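Molinate hydrolase (Gulosibacter molinativorax, PDB 4UB9) hydrolyses the thiocarbamate herbicide molinate, probably by cleaving a carbon-nitrogen bond in the manner of zinc-dependent amidohydrolases. Local coordinates at residues Q323-V328 with T423-K428; E271-G276 with D296-I301; Q336-S341 with Q387-E392; L251-P256 with A347-R352; L464-V467 with R472-D475. All coordinates share one frame; numbering follows the deposited sequence.

Interaction 1. Residues Q323-V328 with T423-K428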
# COMPACT_ATOMS: atom_id res chain seq x y z
N GLN A 323 4.67 -6.85 45.71
CA GLN A 323 3.75 -7.99 45.51
C GLN A 323 2.61 -7.66 44.54
O GLN A 323 1.46 -7.82 44.84
CB GLN A 323 3.18 -8.50 46.85
CG GLN A 323 4.22 -9.27 47.66
CD GLN A 323 4.59 -10.60 47.00
OE1 GLN A 323 5.70 -10.79 46.48
NE2 GLN A 323 3.64 -11.54 47.01
N LEU A 324 2.98 -7.13 43.40
CA LEU A 324 2.03 -6.80 42.40
C LEU A 324 1.86 -7.97 41.44
O LEU A 324 2.80 -8.68 41.15
CB LEU A 324 2.45 -5.53 41.63
CG LEU A 324 2.57 -4.23 42.42
CD1 LEU A 324 3.16 -3.13 41.56
CD2 LEU A 324 1.22 -3.78 42.97
N TRP A 325 0.65 -8.08 40.89
CA TRP A 325 0.34 -9.10 39.91
C TRP A 325 0.72 -8.71 38.49
O TRP A 325 0.29 -7.68 37.96
CB TRP A 325 -1.13 -9.42 39.95
CG TRP A 325 -1.58 -10.00 41.20
CD1 TRP A 325 -2.31 -9.37 42.14
CD2 TRP A 325 -1.39 -11.33 41.66
NE1 TRP A 325 -2.60 -10.24 43.17
CE2 TRP A 325 -2.03 -11.44 42.91
CE3 TRP A 325 -0.73 -12.44 41.15
CZ2 TRP A 325 -2.02 -12.61 43.66
CZ3 TRP A 325 -0.72 -13.63 41.90
CH2 TRP A 325 -1.36 -13.69 43.14
N SER A 326 1.50 -9.57 37.86
CA SER A 326 1.80 -9.48 36.42
C SER A 326 1.08 -10.54 35.62
O SER A 326 1.19 -11.74 35.96
CB SER A 326 3.28 -9.71 36.22
OG SER A 326 4.03 -8.71 36.83
N GLU A 327 0.34 -10.18 34.57
CA GLU A 327 -0.04 -11.20 33.60
C GLU A 327 0.99 -11.21 32.52
O GLU A 327 1.57 -10.20 32.18
CB GLU A 327 -1.51 -11.23 33.11
CG GLU A 327 -1.91 -10.44 31.91
CD GLU A 327 -1.78 -11.11 30.55
OE1 GLU A 327 -2.78 -11.64 30.01
OE2 GLU A 327 -0.70 -10.99 29.99
N VAL A 328 1.22 -12.40 32.00
CA VAL A 328 2.20 -12.61 30.93
C VAL A 328 1.59 -13.52 29.92
O VAL A 328 0.62 -14.23 30.22
CB VAL A 328 3.50 -13.21 31.41
CG1 VAL A 328 4.11 -12.34 32.49
CG2 VAL A 328 3.27 -14.60 31.95
N THR A 423 -6.40 -19.91 38.37
CA THR A 423 -7.54 -20.01 39.25
C THR A 423 -7.64 -18.89 40.25
O THR A 423 -8.35 -17.93 40.06
CB THR A 423 -7.57 -21.34 40.01
OG1 THR A 423 -6.25 -21.70 40.41
CG2 THR A 423 -8.12 -22.42 39.15
N ALA A 424 -6.92 -19.05 41.34
CA ALA A 424 -6.90 -18.11 42.43
C ALA A 424 -6.29 -16.77 42.09
O ALA A 424 -6.75 -15.77 42.54
CB ALA A 424 -6.21 -18.72 43.62
N ASN A 425 -5.22 -16.77 41.33
CA ASN A 425 -4.45 -15.57 41.10
C ASN A 425 -5.14 -14.43 40.36
O ASN A 425 -5.06 -13.31 40.78
CB ASN A 425 -3.11 -15.93 40.47
CG ASN A 425 -2.24 -16.78 41.38
OD1 ASN A 425 -1.15 -17.14 41.02
ND2 ASN A 425 -2.73 -17.10 42.55
N PRO A 426 -5.86 -14.72 39.28
CA PRO A 426 -6.65 -13.69 38.63
C PRO A 426 -7.71 -13.16 39.56
O PRO A 426 -7.93 -11.97 39.61
CB PRO A 426 -7.32 -14.43 37.48
CG PRO A 426 -6.63 -15.72 37.35
CD PRO A 426 -5.93 -16.03 38.61
N ALA A 427 -8.36 -14.06 40.27
CA ALA A 427 -9.43 -13.67 41.15
C ALA A 427 -8.93 -12.66 42.18
O ALA A 427 -9.63 -11.71 42.53
CB ALA A 427 -10.00 -14.88 41.86
N LYS A 428 -7.72 -12.89 42.68
CA LYS A 428 -7.14 -11.97 43.66
C LYS A 428 -6.81 -10.61 43.03
O LYS A 428 -7.21 -9.58 43.54
CB LYS A 428 -5.86 -12.54 44.27
CG LYS A 428 -6.07 -13.77 45.16
CD LYS A 428 -5.06 -13.77 46.30
CE LYS A 428 -5.19 -14.99 47.19
NZ LYS A 428 -4.42 -16.06 46.54
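Trp325 carries the whole contact on the 323-328 side, meeting Asn425 and Lys428 on helix 424-429. Ahead of it, Gln323 has positive phi where the chain leaves helix 313-322, and Leu324 leads on toward strand 326-328. At Trp325 the first torsion (chi1 -64°) sets CG beside the backbone N and anti to the carbonyl carbon, and CB points toward the helix. The far end of the six-membered ring then reaches Asn425: Trp325 CZ3 lies 3.5 Å from Asn425 CG and 3.6 Å from Asn425 CB. The two side chains cross at about a right angle, with ring and amide planes 41° apart, which rules out a flat stack. Over one face of the indole sits the main-chain Asn425 O, 4.1 Å above the ring plane. Lys428 approaches obliquely through its aliphatic part, its CB 3.9 Å from Trp325 CZ2, while its amino end leads away and makes a cation-pi interaction with Phe433. Trp325 also packs on Leu299 and Val369, from the strands flanking strand 326-328, so its indole joins this part of the barrel to helix 424-429. Past the tryptophan, Ser326 and Glu327 bond through their backbones to those flanking strands, and Glu327 OE2 accepts a hydrogen bond from the backbone N of the zinc ligand His302. With the distances all of van der Waals kind and no directional bond across the interface, shape and dispersion, rather than charge or polarity, appear to hold this partly exposed surface together.

Interaction 2. Residues E271-G276 with D296-I301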
# COMPACT_ATOMS: atom_id res chain seq x y z
N GLU A 271 -8.91 8.88 39.25
CA GLU A 271 -10.35 8.63 39.02
C GLU A 271 -10.77 7.15 39.11
O GLU A 271 -11.92 6.83 39.43
CB GLU A 271 -10.81 9.24 37.69
CG GLU A 271 -10.80 10.76 37.74
CD GLU A 271 -11.85 11.32 38.72
OE1 GLU A 271 -12.89 10.68 38.91
OE2 GLU A 271 -11.61 12.40 39.28
N VAL A 272 -9.86 6.27 38.71
CA VAL A 272 -10.11 4.84 38.78
C VAL A 272 -10.17 4.45 40.23
O VAL A 272 -11.08 3.72 40.65
CB VAL A 272 -9.03 4.03 38.06
CG1 VAL A 272 -9.17 2.57 38.36
CG2 VAL A 272 -9.12 4.24 36.54
N ARG A 273 -9.19 4.92 40.99
CA ARG A 273 -9.15 4.68 42.46
C ARG A 273 -10.41 5.20 43.11
O ARG A 273 -11.11 4.47 43.81
CB ARG A 273 -7.99 5.39 43.09
CG ARG A 273 -6.68 4.63 43.14
CD ARG A 273 -6.64 3.35 42.36
NE ARG A 273 -5.26 2.93 42.15
CZ ARG A 273 -4.87 1.66 42.03
NH1 ARG A 273 -5.75 0.67 42.11
NH2 ARG A 273 -3.59 1.38 41.84
N ARG A 274 -10.78 6.43 42.77
CA ARG A 274 -12.02 7.03 43.28
C ARG A 274 -13.21 6.12 42.99
O ARG A 274 -14.09 5.94 43.82
CB ARG A 274 -12.23 8.43 42.69
CG ARG A 274 -13.56 9.11 43.05
CD ARG A 274 -13.97 10.36 42.23
NE ARG A 274 -13.96 11.56 43.07
CZ ARG A 274 -12.95 12.42 43.13
NH1 ARG A 274 -11.87 12.26 42.38
NH2 ARG A 274 -13.00 13.48 43.95
N ALA A 275 -13.27 5.58 41.77
CA ALA A 275 -14.43 4.74 41.40
C ALA A 275 -14.39 3.40 42.13
O ALA A 275 -15.32 2.63 42.06
CB ALA A 275 -14.50 4.55 39.88
N GLY A 276 -13.25 3.08 42.70
CA GLY A 276 -13.08 1.86 43.49
C GLY A 276 -13.06 0.54 42.70
O GLY A 276 -13.50 -0.47 43.20
N ASP A 296 1.16 1.24 41.43
CA ASP A 296 0.56 0.10 42.14
C ASP A 296 -0.63 -0.50 41.38
O ASP A 296 -1.69 -0.74 41.93
CB ASP A 296 0.14 0.50 43.57
CG ASP A 296 1.32 0.95 44.43
OD1 ASP A 296 2.32 0.21 44.57
OD2 ASP A 296 1.24 2.05 44.99
N ALA A 297 -0.43 -0.75 40.11
CA ALA A 297 -1.46 -1.37 39.27
C ALA A 297 -1.91 -2.69 39.88
O ALA A 297 -1.11 -3.46 40.37
CB ALA A 297 -0.92 -1.62 37.89
N ASP A 298 -3.20 -2.92 39.85
CA ASP A 298 -3.77 -4.19 40.33
C ASP A 298 -3.38 -5.35 39.43
O ASP A 298 -3.21 -6.47 39.88
CB ASP A 298 -5.30 -4.09 40.39
CG ASP A 298 -5.76 -3.12 41.47
OD1 ASP A 298 -5.79 -3.54 42.62
OD2 ASP A 298 -6.00 -1.93 41.18
N LEU A 299 -3.31 -5.09 38.13
CA LEU A 299 -2.88 -6.10 37.21
C LEU A 299 -2.22 -5.45 36.00
O LEU A 299 -2.80 -4.61 35.34
CB LEU A 299 -4.05 -7.00 36.79
CG LEU A 299 -3.65 -8.14 35.84
CD1 LEU A 299 -2.68 -9.11 36.50
CD2 LEU A 299 -4.89 -8.88 35.38
N MET A 300 -1.04 -5.95 35.68
CA MET A 300 -0.27 -5.46 34.55
C MET A 300 -0.30 -6.46 33.38
O MET A 300 0.33 -7.52 33.41
CB MET A 300 1.15 -5.18 35.02
CG MET A 300 1.15 -4.03 36.01
SD MET A 300 2.75 -3.70 36.75
CE MET A 300 2.91 -5.18 37.74
N ILE A 301 -1.00 -6.08 32.32
CA ILE A 301 -1.18 -6.94 31.15
C ILE A 301 0.10 -6.99 30.30
O ILE A 301 0.78 -5.98 30.08
CB ILE A 301 -2.36 -6.51 30.31
CG1 ILE A 301 -3.61 -6.40 31.16
CG2 ILE A 301 -2.61 -7.47 29.16
CD1 ILE A 301 -4.09 -7.70 31.78
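The backbones stay well apart, 10.3 Å between the CA atoms of Arg273 and Ala297, the nearest pair, so a single long side chain spans the gap. Helix 262-275 ends just beyond Arg273 in a Schellman motif, with Gly276 in positive phi and its N bonded to Arg273 O and, weakly, to Val272 O. From this last turn the Arg273 chain bends sharply: a nearly eclipsed chi2 of 9° swings CD round and brings the guanidinium to the segment that leads into strand 299-301. There its edge does the work, and its two terminal nitrogens divide the partners. Arg273 NH1 forms a salt bridge and hydrogen bond with Asp298 OD2 at 2.8 Å, reaching the oxygen on its syn side. The guanidinium and carboxylate planes stand 75° apart, which excludes the coplanar two-pronged pairing. Arg273 NH2 donates to Asp296 O, also at 2.8 Å. That bond comes from above the carbonyl plane, 65° out of it, rather than along a lone pair. Both bonds are clearly bent, and NH2 has a further weak bond to Arg295 O. Asp298 is itself shared: OD2 also accepts from Leu279 N and OD1 pairs with Arg431, while the carboxylate of Asp296 turns to Lys322. The side chain of Ala297 is about 14 Å from the zinc ion, so the contact is structural and lies outside the metal's coordination. Gripped by two arginines and a backbone N-H, Asp298 would be expected to remain ionised, and Arg273 ties a helix end to the entrance of the neighbouring barrel strand by charge and hydrogen bonding together.

Interaction 3. Residues Q336-S341 with Q387-E392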
# COMPACT_ATOMS: atom_id res chain seq x y z
N GLN A 336 6.46 -21.02 19.04
CA GLN A 336 7.47 -19.98 18.81
C GLN A 336 8.43 -20.39 17.74
O GLN A 336 8.95 -19.56 16.99
CB GLN A 336 8.28 -19.67 20.11
CG GLN A 336 9.24 -18.46 19.96
CD GLN A 336 8.54 -17.12 19.57
OE1 GLN A 336 9.04 -16.34 18.74
NE2 GLN A 336 7.41 -16.85 20.18
N ALA A 337 8.77 -21.67 17.74
CA ALA A 337 9.68 -22.18 16.69
C ALA A 337 9.00 -22.06 15.31
O ALA A 337 9.67 -21.78 14.31
CB ALA A 337 10.05 -23.63 16.96
N TRP A 338 7.70 -22.31 15.26
CA TRP A 338 7.00 -22.13 14.03
C TRP A 338 7.08 -20.64 13.57
O TRP A 338 7.42 -20.33 12.43
CB TRP A 338 5.56 -22.61 14.15
CG TRP A 338 4.82 -22.21 12.91
CD1 TRP A 338 4.89 -22.82 11.71
CD2 TRP A 338 4.01 -21.05 12.74
NE1 TRP A 338 4.16 -22.13 10.80
CE2 TRP A 338 3.61 -21.03 11.40
CE3 TRP A 338 3.59 -20.02 13.58
CZ2 TRP A 338 2.80 -20.03 10.87
CZ3 TRP A 338 2.79 -19.04 13.07
CH2 TRP A 338 2.40 -19.04 11.72
N MET A 339 6.77 -19.75 14.50
CA MET A 339 6.78 -18.33 14.25
C MET A 339 8.10 -17.88 13.75
O MET A 339 8.20 -17.15 12.75
CB MET A 339 6.48 -17.53 15.51
CG MET A 339 5.04 -17.39 15.82
SD MET A 339 4.85 -16.61 17.44
CE MET A 339 3.17 -16.06 17.36
N ASP A 340 9.14 -18.32 14.43
CA ASP A 340 10.52 -17.96 13.99
C ASP A 340 10.84 -18.54 12.60
O ASP A 340 11.49 -17.91 11.79
CB ASP A 340 11.58 -18.39 15.03
CG ASP A 340 11.44 -17.61 16.35
OD1 ASP A 340 10.85 -16.50 16.36
OD2 ASP A 340 11.93 -18.07 17.39
N SER A 341 10.33 -19.72 12.32
CA SER A 341 10.65 -20.38 11.05
C SER A 341 10.05 -19.64 9.87
O SER A 341 10.57 -19.73 8.78
CB SER A 341 10.16 -21.83 11.05
OG SER A 341 8.76 -21.88 10.80
N GLN A 387 -0.86 -25.85 9.65
CA GLN A 387 -0.78 -26.73 10.86
C GLN A 387 0.06 -26.10 11.93
O GLN A 387 -0.33 -26.11 13.09
CB GLN A 387 -0.12 -28.08 10.56
CG GLN A 387 -1.08 -29.12 10.05
CD GLN A 387 -2.40 -29.09 10.82
OE1 GLN A 387 -2.45 -29.44 11.99
NE2 GLN A 387 -3.47 -28.63 10.15
N GLY A 388 1.21 -25.57 11.53
CA GLY A 388 2.16 -24.95 12.45
C GLY A 388 1.60 -23.73 13.16
O GLY A 388 1.82 -23.52 14.35
N GLU A 389 0.82 -22.94 12.44
CA GLU A 389 0.20 -21.75 13.00
C GLU A 389 -0.85 -22.14 14.01
O GLU A 389 -0.99 -21.48 15.05
CB GLU A 389 -0.43 -20.86 11.93
CG GLU A 389 -0.99 -19.53 12.49
CD GLU A 389 -1.25 -18.44 11.44
OE1 GLU A 389 -0.99 -18.66 10.24
OE2 GLU A 389 -1.72 -17.37 11.82
N LEU A 390 -1.62 -23.16 13.68
CA LEU A 390 -2.72 -23.57 14.55
C LEU A 390 -2.25 -24.31 15.76
O LEU A 390 -2.90 -24.29 16.79
CB LEU A 390 -3.67 -24.49 13.84
CG LEU A 390 -4.62 -23.79 12.87
CD1 LEU A 390 -5.23 -24.83 11.91
CD2 LEU A 390 -5.70 -23.04 13.63
N HIS A 391 -1.14 -25.00 15.62
CA HIS A 391 -0.65 -25.88 16.67
C HIS A 391 -0.14 -25.06 17.87
O HIS A 391 0.86 -24.35 17.78
CB HIS A 391 0.48 -26.78 16.15
CG HIS A 391 1.03 -27.71 17.18
ND1 HIS A 391 0.29 -28.72 17.76
CD2 HIS A 391 2.27 -27.80 17.73
CE1 HIS A 391 1.02 -29.36 18.65
NE2 HIS A 391 2.23 -28.83 18.63
N GLU A 392 -0.86 -25.18 18.96
CA GLU A 392 -0.54 -24.45 20.20
C GLU A 392 -0.57 -22.94 19.96
O GLU A 392 0.24 -22.18 20.49
CB GLU A 392 0.80 -24.92 20.79
CG GLU A 392 0.71 -26.33 21.37
CD GLU A 392 2.05 -26.97 21.74
OE1 GLU A 392 3.14 -26.32 21.65
OE2 GLU A 392 1.99 -28.20 22.03
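One face of the Trp338 indole lies flat against the backbone of Gly388 and Glu389, and two CH-pi contacts define the fit. Gly388 CA stands 3.8 Å from the centroid of the Trp338 five-membered ring, 22° off its normal, and Glu389 CB stands 3.7 Å from the centroid of the six-membered ring. Between them Glu389 N lies 3.5 Å above the indole plane, over its centre. With no side chain on Gly388, its CA can come within 3.5 Å of Trp338 CD1. The extended Glu389 chain runs on past the ring's outer corner, its CG 3.5 Å from Trp338 CH2. Further out, Trp338 owes its reach to chi1 (172°), which swings CG away from its own backbone N and out toward the facing helix. Behind it, Ser341 OG donates to Trp338 O at 2.6 Å, inside the same helical turn. In the partner segment's lead-in, Ser386 OG accepts from Glu389 N, and Ser386 also touches Trp338. The short helix 387-390 thus packs through Gly388 and Glu389 on the indole face of Trp338 from helix 333-341, a close helix-helix packing among the segments that follow strands 326-328 and 368-370 in the TIM-barrel fold of amidohydrolases.

Interaction 4. Residues L251-P256 with A347-R352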
# COMPACT_ATOMS: atom_id res chain seq x y z
N LEU A 251 4.54 -0.36 13.58
CA LEU A 251 5.92 0.01 13.80
C LEU A 251 6.84 -1.07 14.35
O LEU A 251 8.04 -0.86 14.48
CB LEU A 251 5.98 1.20 14.80
CG LEU A 251 5.30 2.46 14.29
CD1 LEU A 251 5.31 3.51 15.38
CD2 LEU A 251 6.00 2.97 13.05
N GLY A 252 6.28 -2.22 14.67
CA GLY A 252 7.09 -3.31 15.25
C GLY A 252 7.15 -3.15 16.76
O GLY A 252 6.47 -2.31 17.33
N PHE A 253 7.97 -3.97 17.40
CA PHE A 253 7.93 -4.15 18.85
C PHE A 253 9.01 -3.30 19.57
O PHE A 253 9.10 -3.34 20.77
CB PHE A 253 8.01 -5.68 19.22
CG PHE A 253 6.73 -6.43 18.95
CD1 PHE A 253 6.46 -6.94 17.68
CD2 PHE A 253 5.74 -6.57 19.94
CE1 PHE A 253 5.23 -7.54 17.40
CE2 PHE A 253 4.51 -7.20 19.68
CZ PHE A 253 4.25 -7.68 18.40
N ARG A 254 9.78 -2.53 18.82
CA ARG A 254 11.00 -1.92 19.34
C ARG A 254 11.01 -0.41 19.25
O ARG A 254 12.06 0.21 19.21
CB ARG A 254 12.21 -2.48 18.57
CG ARG A 254 12.56 -3.92 18.97
CD ARG A 254 12.58 -4.93 17.81
NE ARG A 254 13.86 -5.62 17.76
CZ ARG A 254 14.05 -6.94 17.74
NH1 ARG A 254 13.05 -7.80 17.71
NH2 ARG A 254 15.28 -7.41 17.70
N ALA A 255 9.84 0.20 19.20
CA ALA A 255 9.76 1.68 19.13
C ALA A 255 8.55 2.20 19.93
O ALA A 255 7.68 2.83 19.38
CB ALA A 255 9.64 2.13 17.69
N PRO A 256 8.50 1.90 21.23
CA PRO A 256 7.36 2.26 22.03
C PRO A 256 7.33 3.72 22.47
O PRO A 256 8.36 4.43 22.53
CB PRO A 256 7.52 1.36 23.26
CG PRO A 256 9.00 1.32 23.44
CD PRO A 256 9.55 1.23 22.03
N ALA A 347 6.44 -12.62 15.99
CA ALA A 347 7.42 -13.47 16.65
C ALA A 347 8.04 -12.81 17.88
O ALA A 347 8.36 -13.48 18.86
CB ALA A 347 8.53 -13.83 15.68
N ASP A 348 8.16 -11.49 17.79
CA ASP A 348 8.62 -10.64 18.89
C ASP A 348 7.66 -10.47 20.07
O ASP A 348 8.05 -9.91 21.09
CB ASP A 348 8.91 -9.24 18.37
CG ASP A 348 10.31 -9.10 17.85
OD1 ASP A 348 11.09 -10.07 17.95
OD2 ASP A 348 10.63 -8.00 17.33
N PHE A 349 6.43 -10.89 19.89
CA PHE A 349 5.38 -10.72 20.90
C PHE A 349 5.79 -11.45 22.17
O PHE A 349 5.88 -10.84 23.23
CB PHE A 349 4.09 -11.24 20.31
CG PHE A 349 2.83 -10.84 21.02
CD1 PHE A 349 2.56 -11.28 22.32
CD2 PHE A 349 1.83 -10.14 20.32
CE1 PHE A 349 1.34 -10.96 22.94
CE2 PHE A 349 0.62 -9.81 20.94
CZ PHE A 349 0.37 -10.22 22.25
N SER A 350 6.14 -12.73 22.04
CA SER A 350 6.54 -13.58 23.19
C SER A 350 7.87 -14.30 23.06
O SER A 350 8.30 -14.98 23.99
CB SER A 350 5.51 -14.64 23.41
OG SER A 350 4.22 -14.05 23.48
N GLY A 351 8.53 -14.08 21.94
CA GLY A 351 9.79 -14.71 21.69
C GLY A 351 11.00 -13.91 22.09
O GLY A 351 10.90 -12.79 22.65
N ARG A 352 12.16 -14.51 21.80
CA ARG A 352 13.49 -13.94 22.07
C ARG A 352 13.57 -13.39 23.53
O ARG A 352 13.31 -14.11 24.48
CB ARG A 352 13.90 -12.88 21.01
CG ARG A 352 13.96 -13.33 19.56
CD ARG A 352 12.56 -13.37 18.95
NE ARG A 352 12.50 -13.97 17.61
CZ ARG A 352 12.18 -13.32 16.49
NH1 ARG A 352 11.88 -12.02 16.50
NH2 ARG A 352 12.17 -13.98 15.32
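Phe253 lays one ring face against the Asp348-Phe349 peptide, in segments that follow strands of the TIM-barrel fold. Phe349 N lies 4.1 Å above the Phe253 plane, over its centre. The Phe253 and Asp348 side chains slide past each other in opposite directions, ring and carboxylate planes almost perpendicular (87°), and Asp348 CB comes 3.4 Å from Phe253 CD1. Phe349 crosses obliquely, with Phe253 CZ 3.9 Å from its CD2. Its own side chain lies about 6 Å from the zinc ion and about 5 Å from that of the metal ligand His302, so this packing borders the metal centre. Arg254, next after Phe253 in the sequence, meets Asp348 at about a right angle, its chain bent at chi2 and chi3 to bring NH1 round. The salt bridge from Arg254 NH1 to Asp348 OD2 is modelled at 2.5 Å, unusually short, so its exact length is doubtful. Pro256, at the end of the same loop, hydrogen-bonds through its O to Arg214 of the second subunit. Two arginines share the single carboxylate, which probably offsets their mutual proximity: Arg352 NH1 donates to Asp348 OD1 at 2.6 Å, within its own guanidinium plane but from above the carboxylate plane, 42° out of it.

Interaction 5. Residues L464-V467 with R472-D475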
# COMPACT_ATOMS: atom_id res chain seq x y z
N LEU A 464 -10.92 -32.87 30.87
CA LEU A 464 -12.20 -32.49 31.51
C LEU A 464 -13.30 -33.53 31.38
O LEU A 464 -13.62 -33.92 30.30
CB LEU A 464 -12.76 -31.22 30.90
CG LEU A 464 -12.13 -29.91 31.32
CD1 LEU A 464 -12.58 -28.82 30.36
CD2 LEU A 464 -12.55 -29.58 32.74
N SER A 465 -13.88 -33.91 32.51
CA SER A 465 -15.03 -34.83 32.57
C SER A 465 -16.29 -34.13 32.91
O SER A 465 -17.33 -34.52 32.45
CB SER A 465 -14.88 -35.84 33.71
OG SER A 465 -13.83 -36.73 33.44
N HIS A 466 -16.19 -33.14 33.79
CA HIS A 466 -17.37 -32.42 34.27
C HIS A 466 -17.08 -30.96 34.45
O HIS A 466 -15.98 -30.57 34.87
CB HIS A 466 -17.89 -33.00 35.58
CG HIS A 466 -18.24 -34.44 35.50
ND1 HIS A 466 -19.52 -34.88 35.22
CD2 HIS A 466 -17.48 -35.56 35.58
CE1 HIS A 466 -19.53 -36.20 35.15
NE2 HIS A 466 -18.30 -36.63 35.36
N VAL A 467 -18.10 -30.15 34.20
CA VAL A 467 -18.02 -28.70 34.40
C VAL A 467 -19.25 -28.24 35.13
O VAL A 467 -20.36 -28.50 34.71
CB VAL A 467 -17.90 -27.93 33.07
CG1 VAL A 467 -17.88 -26.44 33.33
CG2 VAL A 467 -16.64 -28.34 32.29
N ARG A 472 -24.49 -25.93 39.13
CA ARG A 472 -25.27 -26.42 38.01
C ARG A 472 -24.33 -27.06 37.04
O ARG A 472 -23.35 -26.46 36.62
CB ARG A 472 -25.96 -25.26 37.37
CG ARG A 472 -26.79 -25.61 36.15
CD ARG A 472 -27.47 -24.35 35.66
NE ARG A 472 -27.09 -24.18 34.27
CZ ARG A 472 -26.24 -23.29 33.79
NH1 ARG A 472 -25.69 -22.37 34.55
NH2 ARG A 472 -25.99 -23.29 32.51
N GLU A 473 -24.56 -28.33 36.76
CA GLU A 473 -23.68 -29.03 35.85
C GLU A 473 -24.01 -28.59 34.44
O GLU A 473 -25.14 -28.42 34.07
CB GLU A 473 -23.78 -30.57 35.97
CG GLU A 473 -22.75 -31.30 35.09
CD GLU A 473 -22.64 -32.81 35.33
OE1 GLU A 473 -23.49 -33.39 36.07
OE2 GLU A 473 -21.66 -33.41 34.82
N ILE A 474 -22.97 -28.51 33.65
CA ILE A 474 -23.06 -28.02 32.30
C ILE A 474 -22.87 -29.14 31.30
O ILE A 474 -21.88 -29.88 31.38
CB ILE A 474 -21.94 -26.96 32.04
CG1 ILE A 474 -21.96 -25.85 33.09
CG2 ILE A 474 -22.05 -26.37 30.64
CD1 ILE A 474 -23.26 -25.09 33.20
N ASP A 475 -23.73 -29.20 30.30
CA ASP A 475 -23.47 -30.08 29.11
C ASP A 475 -22.41 -29.43 28.20
O ASP A 475 -22.72 -28.87 27.14
CB ASP A 475 -24.75 -30.41 28.33
CG ASP A 475 -24.48 -31.28 27.14
OD1 ASP A 475 -23.35 -31.86 27.02
OD2 ASP A 475 -25.38 -31.36 26.27
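His466 ND1 donates to Glu473 OE2 at 2.6 Å, and the bond is almost straight, 176° at the hydrogen. The acceptor lies in the imidazole plane at the ring edge. At the glutamate, the donor reaches OE2 on the syn side but 27° out of the carboxylate plane, and ring and carboxylate are not coplanar. Glu473 gets there by extension: CG points away from its own backbone N (chi1 -175°) and the chain stays straight beyond it. Its other oxygen, OE1, forms a salt bridge with Arg80, so both oxygens have partners, and the carboxylate, accepting from ND1, probably favours the proton there. Beside this pair the main chain makes its own link, Ile474 N to Val467 O at 2.8 Å. The same carbonyl oxygen receives a CA-H contact from Glu473 CA at 3.6 Å. The branched side chains add a light apolar touch, Val467 CG1 to Ile474 CG1 at 4.1 Å, and both residues pack on Leu134 of helix 122-135. Ser465 and His466 together face Val449 in a classic beta bulge, while His466 and Glu473 both lean on Ile82 of strand 81-83. The whole is an antiparallel beta hairpin, strands 464-469 and 472-473, consistent with the small beta domain that accompanies the barrel in many amidohydrolases.

How the interactions relate
Interactions 1 and 2 join through adjacent barrel strands: Glu327 N lies 2.9 Å from Met300 O, probably a hydrogen bond, and their centres are about 14 Å apart. Interactions 3 and 4 meet through a salt bridge, Asp340 OD1 to Arg352 NH2 at 3.0 Å, so the charge network of 4 extends into the helix that bears Trp338. Interaction 4 comes closest to the metal, and the strands of 1 and 2 lead toward the zinc ligand His302. Along the chain, interaction 2 nests inside the loop closed by 4, and 3 inside that closed by 1. Interaction 5 stands apart, its centre about 25 Å from that of interaction 1 and about 39 Å from that of interaction 4, away from the zinc site.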